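Local coordinates for 450aa long hypothetical fmu protein (Pyrococcus horikoshii, PDB 2YXL) that probably binds RNA and methylates its cytosines at carbon 5, taking the methyl group from S-adenosyl-L-methionine, at residues F57-K62 with N181-W186; F177-K182 with A431-H436; S215-T220 with K417-P422. All coordinates share one frame; numbering follows the deposited sequence.

Contact 1 of 3, residues F57-K62 with N181-W186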
loop_
_atom_site.group_PDB
_atom_site.type_symbol
_atom_site.label_atom_id
_atom_site.label_comp_id
_atom_site.label_asym_id
_atom_site.label_seq_id
_atom_site.Cartn_x
_atom_site.Cartn_y
_atom_site.Cartn_z
ATOM N N PHE A 57 -11.356 -6.983 8.771
ATOM C CA PHE A 57 -10.432 -7.198 7.659
ATOM C C PHE A 57 -9.018 -6.724 7.998
ATOM O O PHE A 57 -8.062 -7.500 7.907
ATOM C CB PHE A 57 -10.956 -6.499 6.396
ATOM C CG PHE A 57 -10.078 -6.668 5.188
ATOM C CD1 PHE A 57 -9.141 -5.692 4.849
ATOM C CD2 PHE A 57 -10.195 -7.796 4.377
ATOM C CE1 PHE A 57 -8.325 -5.841 3.726
ATOM C CE2 PHE A 57 -9.385 -7.955 3.252
ATOM C CZ PHE A 57 -8.448 -6.972 2.925
ATOM N N TYR A 58 -8.893 -5.464 8.404
ATOM C CA TYR A 58 -7.590 -4.897 8.754
ATOM C C TYR A 58 -7.007 -5.445 10.055
ATOM O O TYR A 58 -5.790 -5.475 10.221
ATOM C CB TYR A 58 -7.641 -3.364 8.789
ATOM C CG TYR A 58 -7.744 -2.732 7.420
ATOM C CD1 TYR A 58 -8.846 -1.952 7.075
ATOM C CD2 TYR A 58 -6.743 -2.927 6.461
ATOM C CE1 TYR A 58 -8.949 -1.370 5.816
ATOM C CE2 TYR A 58 -6.837 -2.353 5.196
ATOM C CZ TYR A 58 -7.941 -1.575 4.882
ATOM O OH TYR A 58 -8.044 -1.000 3.637
ATOM N N ASP A 59 -7.869 -5.869 10.974
ATOM C CA ASP A 59 -7.416 -6.511 12.202
ATOM C C ASP A 59 -6.732 -7.846 11.888
ATOM O O ASP A 59 -5.706 -8.177 12.487
ATOM C CB ASP A 59 -8.591 -6.717 13.163
ATOM C CG ASP A 59 -8.144 -6.972 14.590
ATOM O OD1 ASP A 59 -7.397 -6.144 15.146
ATOM O OD2 ASP A 59 -8.557 -7.994 15.169
ATOM N N ILE A 60 -7.300 -8.600 10.945
ATOM C CA ILE A 60 -6.719 -9.868 10.505
ATOM C C ILE A 60 -5.392 -9.630 9.768
ATOM O O ILE A 60 -4.389 -10.289 10.058
ATOM C CB ILE A 60 -7.700 -10.693 9.617
ATOM C CG1 ILE A 60 -8.939 -11.111 10.422
ATOM C CG2 ILE A 60 -7.003 -11.924 9.034
ATOM C CD1 ILE A 60 -10.119 -11.571 9.586
ATOM N N MET A 61 -5.392 -8.687 8.828
ATOM C CA MET A 61 -4.182 -8.347 8.079
ATOM C C MET A 61 -3.051 -7.934 9.019
ATOM O O MET A 61 -1.924 -8.411 8.891
ATOM C CB MET A 61 -4.458 -7.239 7.048
ATOM C CG MET A 61 -5.373 -7.657 5.897
ATOM S SD MET A 61 -4.818 -9.176 5.104
ATOM C CE MET A 61 -6.018 -9.363 3.790
ATOM N N LYS A 62 -3.377 -7.067 9.975
ATOM C CA LYS A 62 -2.417 -6.546 10.945
ATOM C C LYS A 62 -1.803 -7.634 11.834
ATOM O O LYS A 62 -0.607 -7.593 12.121
ATOM C CB LYS A 62 -3.096 -5.462 11.789
ATOM C CG LYS A 62 -2.207 -4.712 12.762
ATOM C CD LYS A 62 -2.854 -3.400 13.211
ATOM C CE LYS A 62 -4.185 -3.612 13.942
ATOM N NZ LYS A 62 -4.857 -2.312 14.276
ATOM N N ASN A 181 -0.455 0.952 13.644
ATOM C CA ASN A 181 -1.457 0.084 14.268
ATOM C C ASN A 181 -2.827 0.723 14.492
ATOM O O ASN A 181 -3.785 0.018 14.809
ATOM C CB ASN A 181 -0.932 -0.502 15.585
ATOM C CG ASN A 181 0.130 -1.569 15.372
ATOM O OD1 ASN A 181 0.301 -2.086 14.268
ATOM N ND2 ASN A 181 0.857 -1.896 16.433
ATOM N N LYS A 182 -2.922 2.042 14.324
ATOM C CA LYS A 182 -4.163 2.770 14.625
ATOM C C LYS A 182 -5.263 2.599 13.571
ATOM O O LYS A 182 -4.992 2.515 12.371
ATOM C CB LYS A 182 -3.909 4.263 14.936
ATOM C CG LYS A 182 -3.115 5.047 13.887
ATOM C CD LYS A 182 -3.016 6.538 14.251
ATOM C CE LYS A 182 -1.855 7.251 13.537
ATOM N NZ LYS A 182 -1.961 7.261 12.045
ATOM N N ARG A 183 -6.504 2.560 14.059
ATOM C CA ARG A 183 -7.712 2.391 13.246
ATOM C C ARG A 183 -8.833 3.307 13.780
ATOM O O ARG A 183 -9.330 3.063 14.885
ATOM C CB ARG A 183 -8.165 0.918 13.286
ATOM C CG ARG A 183 -8.153 0.282 14.691
ATOM C CD ARG A 183 -9.047 -0.950 14.785
ATOM N NE ARG A 183 -9.117 -1.489 16.146
ATOM C CZ ARG A 183 -9.560 -2.707 16.461
ATOM N NH1 ARG A 183 -9.587 -3.100 17.729
ATOM N NH2 ARG A 183 -9.973 -3.539 15.514
ATOM N N HIS A 184 -9.257 4.359 13.063
ATOM C CA HIS A 184 -8.738 4.867 11.772
ATOM C C HIS A 184 -9.375 4.265 10.506
ATOM O O HIS A 184 -9.269 3.064 10.251
ATOM C CB HIS A 184 -7.202 4.884 11.717
ATOM C CG HIS A 184 -6.647 4.812 10.333
ATOM N ND1 HIS A 184 -6.071 3.667 9.825
ATOM C CD2 HIS A 184 -6.593 5.733 9.343
ATOM C CE1 HIS A 184 -5.674 3.891 8.585
ATOM N NE2 HIS A 184 -5.982 5.137 8.268
ATOM N N GLU A 185 -10.034 5.131 9.729
ATOM C CA GLU A 185 -10.749 4.747 8.503
ATOM C C GLU A 185 -10.536 5.766 7.363
ATOM O O GLU A 185 -11.461 6.032 6.588
ATOM C CB GLU A 185 -12.258 4.617 8.777
ATOM C CG GLU A 185 -12.648 3.847 10.037
ATOM C CD GLU A 185 -14.112 4.044 10.424
ATOM O OE1 GLU A 185 -14.998 3.467 9.755
ATOM O OE2 GLU A 185 -14.375 4.766 11.412
ATOM N N TRP A 186 -9.329 6.322 7.249
ATOM C CA TRP A 186 -9.074 7.424 6.308
ATOM C C TRP A 186 -8.413 7.004 4.991
ATOM O O TRP A 186 -7.518 6.157 4.967
ATOM C CB TRP A 186 -8.266 8.543 6.981
ATOM C CG TRP A 186 -9.001 9.198 8.116
ATOM C CD1 TRP A 186 -9.022 8.791 9.419
ATOM C CD2 TRP A 186 -9.836 10.364 8.046
ATOM N NE1 TRP A 186 -9.811 9.632 10.167
ATOM C CE2 TRP A 186 -10.324 10.607 9.351
ATOM C CE3 TRP A 186 -10.217 11.228 7.009
ATOM C CZ2 TRP A 186 -11.174 11.680 9.649
ATOM C CZ3 TRP A 186 -11.064 12.291 7.304
ATOM C CH2 TRP A 186 -11.531 12.508 8.616
#
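Lys62, on helix 47-75 of the helical N-terminal region, sends its ammonium group to the backbone carbonyl of Asn181, between helix 173-181 and strand 186-191 of the ferredoxin-like sheet. The hydrogen bond from Lys62 NZ to Asn181 O measures 2.6 Å and arrives at a C=O...N angle of 141°, somewhat tilted out of the carbonyl plane. A long, flexible lysine suits this place: its chain leaves the helix with CG anti to the backbone N and then bends at chi3 (61°), which turns NZ onto the carbonyl, while CD of Lys62 lies 3.6 Å from OD1 of Asn181.

Beside this bond, Arg183 extends its chain toward Asp59. NH2 of Arg183 stands 3.7 Å from OD1 of Asp59, a long salt bridge in which the oxygen lies well out of the guanidinium plane, leaving only an attraction of charges. Asp59 is held more firmly by Lys63, one turn on in the same helix.

The second shell holds the Asn181 side chain. Its amide is gripped at each end, OD1 by Arg353 and ND2 by the carbonyl of Tyr155, which fixes its rotation. Further along the loop the peptide bond before His184 is cis, and ND1 of His184 makes a weak hydrogen bond back to O of Lys182, 3.0 Å away.

Contact 2 of 3, residues F177-K182 with A431-H436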
loop_
_atom_site.group_PDB
_atom_site.type_symbol
_atom_site.label_atom_id
_atom_site.label_comp_id
_atom_site.label_asym_id
_atom_site.label_seq_id
_atom_site.Cartn_x
_atom_site.Cartn_y
_atom_site.Cartn_z
ATOM N N PHE A 177 5.212 2.001 15.525
ATOM C CA PHE A 177 4.280 0.880 15.502
ATOM C C PHE A 177 2.881 1.276 15.960
ATOM O O PHE A 177 1.900 0.752 15.449
ATOM C CB PHE A 177 4.827 -0.331 16.267
ATOM C CG PHE A 177 5.885 -1.085 15.512
ATOM C CD1 PHE A 177 7.221 -1.004 15.890
ATOM C CD2 PHE A 177 5.550 -1.854 14.401
ATOM C CE1 PHE A 177 8.206 -1.691 15.184
ATOM C CE2 PHE A 177 6.528 -2.537 13.687
ATOM C CZ PHE A 177 7.860 -2.459 14.083
ATOM N N ARG A 178 2.794 2.220 16.894
ATOM C CA ARG A 178 1.506 2.805 17.264
ATOM C C ARG A 178 0.805 3.443 16.062
ATOM O O ARG A 178 -0.366 3.161 15.809
ATOM C CB ARG A 178 1.651 3.806 18.414
ATOM C CG ARG A 178 1.524 3.165 19.789
ATOM C CD ARG A 178 1.200 4.191 20.862
ATOM N NE ARG A 178 2.383 4.944 21.278
ATOM C CZ ARG A 178 3.083 4.700 22.386
ATOM N NH1 ARG A 178 2.723 3.719 23.209
ATOM N NH2 ARG A 178 4.146 5.444 22.674
ATOM N N SER A 179 1.533 4.271 15.312
ATOM C CA SER A 179 0.975 4.933 14.129
ATOM C C SER A 179 0.569 3.984 12.993
ATOM O O SER A 179 -0.375 4.277 12.262
ATOM C CB SER A 179 1.921 6.008 13.601
ATOM O OG SER A 179 3.108 5.438 13.078
ATOM N N VAL A 180 1.273 2.862 12.839
ATOM C CA VAL A 180 0.893 1.864 11.827
ATOM C C VAL A 180 -0.117 0.837 12.360
ATOM O O VAL A 180 -0.589 -0.023 11.615
ATOM C CB VAL A 180 2.119 1.161 11.148
ATOM C CG1 VAL A 180 3.000 2.174 10.423
ATOM C CG2 VAL A 180 2.928 0.340 12.150
ATOM N N ASN A 181 -0.455 0.952 13.644
ATOM C CA ASN A 181 -1.457 0.084 14.268
ATOM C C ASN A 181 -2.827 0.723 14.492
ATOM O O ASN A 181 -3.785 0.018 14.809
ATOM C CB ASN A 181 -0.932 -0.502 15.585
ATOM C CG ASN A 181 0.130 -1.569 15.372
ATOM O OD1 ASN A 181 0.301 -2.086 14.268
ATOM N ND2 ASN A 181 0.857 -1.896 16.433
ATOM N N LYS A 182 -2.922 2.042 14.324
ATOM C CA LYS A 182 -4.163 2.770 14.625
ATOM C C LYS A 182 -5.263 2.599 13.571
ATOM O O LYS A 182 -4.992 2.515 12.371
ATOM C CB LYS A 182 -3.909 4.263 14.936
ATOM C CG LYS A 182 -3.115 5.047 13.887
ATOM C CD LYS A 182 -3.016 6.538 14.251
ATOM C CE LYS A 182 -1.855 7.251 13.537
ATOM N NZ LYS A 182 -1.961 7.261 12.045
ATOM N N ALA A 431 9.716 10.827 5.044
ATOM C CA ALA A 431 8.416 10.952 5.690
ATOM C C ALA A 431 8.218 9.754 6.606
ATOM O O ALA A 431 8.675 8.645 6.306
ATOM C CB ALA A 431 7.304 11.021 4.655
ATOM N N TRP A 432 7.547 9.991 7.729
ATOM C CA TRP A 432 7.277 8.952 8.715
ATOM C C TRP A 432 5.814 8.982 9.147
ATOM O O TRP A 432 5.254 10.064 9.353
ATOM C CB TRP A 432 8.175 9.133 9.938
ATOM C CG TRP A 432 9.629 8.911 9.671
ATOM C CD1 TRP A 432 10.578 9.869 9.446
ATOM C CD2 TRP A 432 10.311 7.650 9.612
ATOM N NE1 TRP A 432 11.806 9.284 9.250
ATOM C CE2 TRP A 432 11.672 7.923 9.346
ATOM C CE3 TRP A 432 9.903 6.316 9.756
ATOM C CZ2 TRP A 432 12.630 6.911 9.220
ATOM C CZ3 TRP A 432 10.856 5.310 9.634
ATOM C CH2 TRP A 432 12.204 5.614 9.367
ATOM N N PRO A 433 5.191 7.797 9.295
ATOM C CA PRO A 433 3.793 7.699 9.736
ATOM C C PRO A 433 3.529 8.375 11.082
ATOM O O PRO A 433 2.536 9.089 11.221
ATOM C CB PRO A 433 3.561 6.185 9.840
ATOM C CG PRO A 433 4.581 5.582 8.935
ATOM C CD PRO A 433 5.777 6.466 9.037
ATOM N N HIS A 434 4.420 8.165 12.047
ATOM C CA HIS A 434 4.241 8.688 13.405
ATOM C C HIS A 434 4.565 10.177 13.534
ATOM O O HIS A 434 4.160 10.817 14.506
ATOM C CB HIS A 434 5.049 7.861 14.417
ATOM C CG HIS A 434 6.533 7.926 14.216
ATOM N ND1 HIS A 434 7.157 7.417 13.097
ATOM C CD2 HIS A 434 7.515 8.429 14.999
ATOM C CE1 HIS A 434 8.460 7.613 13.195
ATOM N NE2 HIS A 434 8.704 8.224 14.341
ATOM N N ARG A 435 5.285 10.725 12.556
ATOM C CA ARG A 435 5.596 12.158 12.537
ATOM C C ARG A 435 4.670 12.954 11.620
ATOM O O ARG A 435 4.354 14.104 11.911
ATOM C CB ARG A 435 7.048 12.407 12.112
ATOM C CG ARG A 435 8.107 11.830 13.037
ATOM C CD ARG A 435 9.489 12.275 12.592
ATOM N NE ARG A 435 10.541 11.350 13.011
ATOM C CZ ARG A 435 11.801 11.391 12.579
ATOM N NH1 ARG A 435 12.186 12.309 11.700
ATOM N NH2 ARG A 435 12.682 10.502 13.024
ATOM N N HIS A 436 4.239 12.346 10.516
ATOM C CA HIS A 436 3.594 13.109 9.442
ATOM C C HIS A 436 2.210 12.627 9.011
ATOM O O HIS A 436 1.565 13.276 8.192
ATOM C CB HIS A 436 4.514 13.183 8.218
ATOM C CG HIS A 436 5.886 13.698 8.520
ATOM N ND1 HIS A 436 7.013 12.911 8.425
ATOM C CD2 HIS A 436 6.313 14.921 8.913
ATOM C CE1 HIS A 436 8.077 13.628 8.742
ATOM N NE2 HIS A 436 7.679 14.851 9.044
#
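Ser179 lays its CB and hydroxyl against the first turn of helix 433-436, its OG lying 3.4 Å from CB of Pro433. CB of Ser179 lies 3.6 Å from CA of His434. The backbones come close here, with the CA atoms of Ser179 and His434 5.0 Å apart, and a residue as small as serine permits it. Its hydroxyl is occupied inside its own helix: with OG between the backbone N and the carbonyl carbon (chi1 67°), it is hydrogen-bonded to the carbonyl of Phe176. OG also lies near N of His434, but the angle is too poor for a bond. Next to it, Val180 meets the proline ring with one branch, CG1, 4.0 Å from CG of Pro433.

Proline suits the opening of a helix, where no earlier carbonyl needs its missing N-H. Just before it, Trp432 occupies the N-cap, and its own N-H makes a straight bond of 3.0 Å to ND1 of His436, lying almost exactly in the imidazole plane (1° out). This ties down the short helix that follows strand 429-431 in the Rossmann-like methyltransferase domain. The side chain of Pro433 lies about 10 Å from that of Cys390, the predicted nucleophile.

The His434 ring leads away from the serine, and its NE2 is hydrogen-bonded to Glu172. The direct touch between the two segments is thus apolar and relies on small size and close fit, while Glu172, just before helix 173-181, adds the charged tie through its salt bridge with Arg435.

Contact 3 of 3, residues S215-T220 with K417-P422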
loop_
_atom_site.group_PDB
_atom_site.type_symbol
_atom_site.label_atom_id
_atom_site.label_comp_id
_atom_site.label_asym_id
_atom_site.label_seq_id
_atom_site.Cartn_x
_atom_site.Cartn_y
_atom_site.Cartn_z
ATOM N N SER A 215 -5.219 18.460 3.039
ATOM C CA SER A 215 -3.811 18.418 3.443
ATOM C C SER A 215 -3.202 19.812 3.505
ATOM O O SER A 215 -3.423 20.635 2.618
ATOM C CB SER A 215 -2.996 17.547 2.485
ATOM O OG SER A 215 -1.606 17.828 2.583
ATOM N N GLU A 216 -2.428 20.058 4.558
ATOM C CA GLU A 216 -1.754 21.336 4.749
ATOM C C GLU A 216 -0.440 21.411 3.984
ATOM O O GLU A 216 0.082 22.504 3.752
ATOM C CB GLU A 216 -1.505 21.592 6.233
ATOM C CG GLU A 216 -2.775 21.745 7.052
ATOM C CD GLU A 216 -2.512 22.221 8.468
ATOM O OE1 GLU A 216 -3.474 22.249 9.270
ATOM O OE2 GLU A 216 -1.354 22.574 8.784
ATOM N N ARG A 217 0.085 20.251 3.595
ATOM C CA ARG A 217 1.378 20.172 2.920
ATOM C C ARG A 217 1.229 20.213 1.404
ATOM O O ARG A 217 2.033 20.839 0.714
ATOM C CB ARG A 217 2.139 18.917 3.355
ATOM C CG ARG A 217 2.467 18.890 4.839
ATOM C CD ARG A 217 3.449 17.781 5.175
ATOM N NE ARG A 217 3.590 17.628 6.618
ATOM C CZ ARG A 217 2.994 16.682 7.336
ATOM N NH1 ARG A 217 3.181 16.638 8.647
ATOM N NH2 ARG A 217 2.221 15.776 6.747
ATOM N N VAL A 218 0.211 19.527 0.892
ATOM C CA VAL A 218 -0.157 19.628 -0.520
ATOM C C VAL A 218 -1.687 19.735 -0.658
ATOM O O VAL A 218 -2.410 18.744 -0.534
ATOM C CB VAL A 218 0.538 18.532 -1.420
ATOM C CG1 VAL A 218 0.872 17.284 -0.633
ATOM C CG2 VAL A 218 -0.259 18.221 -2.687
ATOM N N PRO A 219 -2.177 20.970 -0.877
ATOM C CA PRO A 219 -3.599 21.326 -0.884
ATOM C C PRO A 219 -4.449 20.618 -1.943
ATOM O O PRO A 219 -5.672 20.793 -1.960
ATOM C CB PRO A 219 -3.578 22.840 -1.132
ATOM C CG PRO A 219 -2.215 23.277 -0.716
ATOM C CD PRO A 219 -1.328 22.150 -1.120
ATOM N N THR A 220 -3.820 19.828 -2.812
ATOM C CA THR A 220 -4.570 19.009 -3.767
ATOM C C THR A 220 -4.844 17.608 -3.216
ATOM O O THR A 220 -5.570 16.821 -3.832
ATOM C CB THR A 220 -3.877 18.918 -5.142
ATOM O OG1 THR A 220 -2.489 18.619 -4.968
ATOM C CG2 THR A 220 -4.021 20.222 -5.902
ATOM N N LYS A 417 14.342 20.079 1.973
ATOM C CA LYS A 417 13.831 20.374 3.316
ATOM C C LYS A 417 12.312 20.206 3.432
ATOM O O LYS A 417 11.832 19.523 4.335
ATOM C CB LYS A 417 14.270 21.766 3.786
ATOM C CG LYS A 417 14.696 21.830 5.264
ATOM C CD LYS A 417 13.555 22.203 6.228
ATOM C CE LYS A 417 12.841 20.987 6.835
ATOM N NZ LYS A 417 13.717 20.098 7.659
ATOM N N SER A 418 11.561 20.813 2.517
ATOM C CA SER A 418 10.099 20.767 2.584
ATOM C C SER A 418 9.494 19.541 1.907
ATOM O O SER A 418 9.980 19.109 0.866
ATOM C CB SER A 418 9.495 22.039 1.998
ATOM O OG SER A 418 9.616 23.101 2.919
ATOM N N PRO A 419 8.404 18.994 2.483
ATOM C CA PRO A 419 7.780 19.413 3.734
ATOM C C PRO A 419 8.093 18.507 4.930
ATOM O O PRO A 419 7.579 18.734 6.027
ATOM C CB PRO A 419 6.291 19.329 3.393
ATOM C CG PRO A 419 6.202 18.232 2.308
ATOM C CD PRO A 419 7.613 17.931 1.840
ATOM N N TYR A 420 8.929 17.495 4.723
ATOM C CA TYR A 420 9.171 16.491 5.755
ATOM C C TYR A 420 10.511 16.668 6.470
ATOM O O TYR A 420 10.995 17.788 6.625
ATOM C CB TYR A 420 9.007 15.075 5.187
ATOM C CG TYR A 420 7.660 14.821 4.540
ATOM C CD1 TYR A 420 7.556 14.620 3.162
ATOM C CD2 TYR A 420 6.486 14.789 5.301
ATOM C CE1 TYR A 420 6.320 14.386 2.557
ATOM C CE2 TYR A 420 5.246 14.558 4.707
ATOM C CZ TYR A 420 5.171 14.355 3.334
ATOM O OH TYR A 420 3.954 14.125 2.735
ATOM N N ASP A 421 11.099 15.558 6.907
ATOM C CA ASP A 421 12.288 15.584 7.754
ATOM C C ASP A 421 13.561 15.149 7.023
ATOM O O ASP A 421 13.482 14.569 5.940
ATOM C CB ASP A 421 12.047 14.719 8.997
ATOM C CG ASP A 421 11.045 15.342 9.957
ATOM O OD1 ASP A 421 10.547 16.459 9.680
ATOM O OD2 ASP A 421 10.756 14.714 10.993
ATOM N N PRO A 422 14.743 15.447 7.603
ATOM C CA PRO A 422 15.992 15.002 6.989
ATOM C C PRO A 422 16.144 13.488 7.054
ATOM O O PRO A 422 15.745 12.867 8.043
ATOM C CB PRO A 422 17.072 15.664 7.857
ATOM C CG PRO A 422 16.372 16.733 8.622
ATOM C CD PRO A 422 14.991 16.224 8.831
#
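Arg217 and the pair Pro419-Tyr420 bring the turn of a beta hairpin, between strands 212-214 and 221-225 of the ferredoxin-like sheet, against the loop that runs into strand 421-422 of the methyltransferase domain.

The apolar part of the contact belongs to the arginine's methylenes. Extended from CG to NE, the chain crosses both partners at about a right angle, CD of Arg217 wedged 3.7 Å from CB of Pro419 and also 3.7 Å from CE2 of Tyr420. Beyond CD, the guanidinium has the tyrosine's CE2 over one face, at 3.8 Å from NH2 of Arg217, yet the two planes are 49° apart, so the two groups are inclined and do not stack in parallel. Within its own segment, Pro419, preceded by a cis peptide bond, lays CG over one face of the Tyr420 ring.

The polar part converges on Glu246 at the start of helix 246-255. Its OE2 takes both a salt bridge from NH2 of Arg217 and a hydrogen bond with OH of Tyr420, and the same NH2 is hydrogen-bonded to O of His436. Arginine suits the place because one side chain offers apolar methylenes near the backbone and charge at its end. Were Arg217 replaced by an alanine, Glu246 and the carbonyl of His436 would probably lose the NH2 they share, and a gap would be likely to open beside Pro419 and the Tyr420 ring. The tyrosine is steadied elsewhere by an edge-to-face contact with His436.

The turn that presents Arg217 is itself fixed by Ser215, whose OG, bonded also to Glu246, accepts from N of Arg217 at 3.1 Å (an ST turn) and, nearly straight at 172°, from N of Val218 at 3.0 Å.

Overall arrangement
All three contacts are partly buried, but contacts 1 and 2 lie 13 to 14 Å from the chain's centre and contact 3 about 20 Å, centre to centre, nearer the periphery. Contacts 1 and 2 both involve helix 173-181: contact 1 ties the Asn181 carbonyl and the loop that follows to helix 47-75 by a lysine hydrogen bond and a long ion pair, and contact 2 sets its side against helix 433-436 by apolar contact. Contact 3 joins the same two family regions through a hairpin turn, mixing apolar packing with a shared carboxylate. Contacts 2 and 3 touch directly, Arg435 forming a salt bridge with Asp421, whereas contacts 1 and 3 stay about 10 Å apart at their nearest atoms.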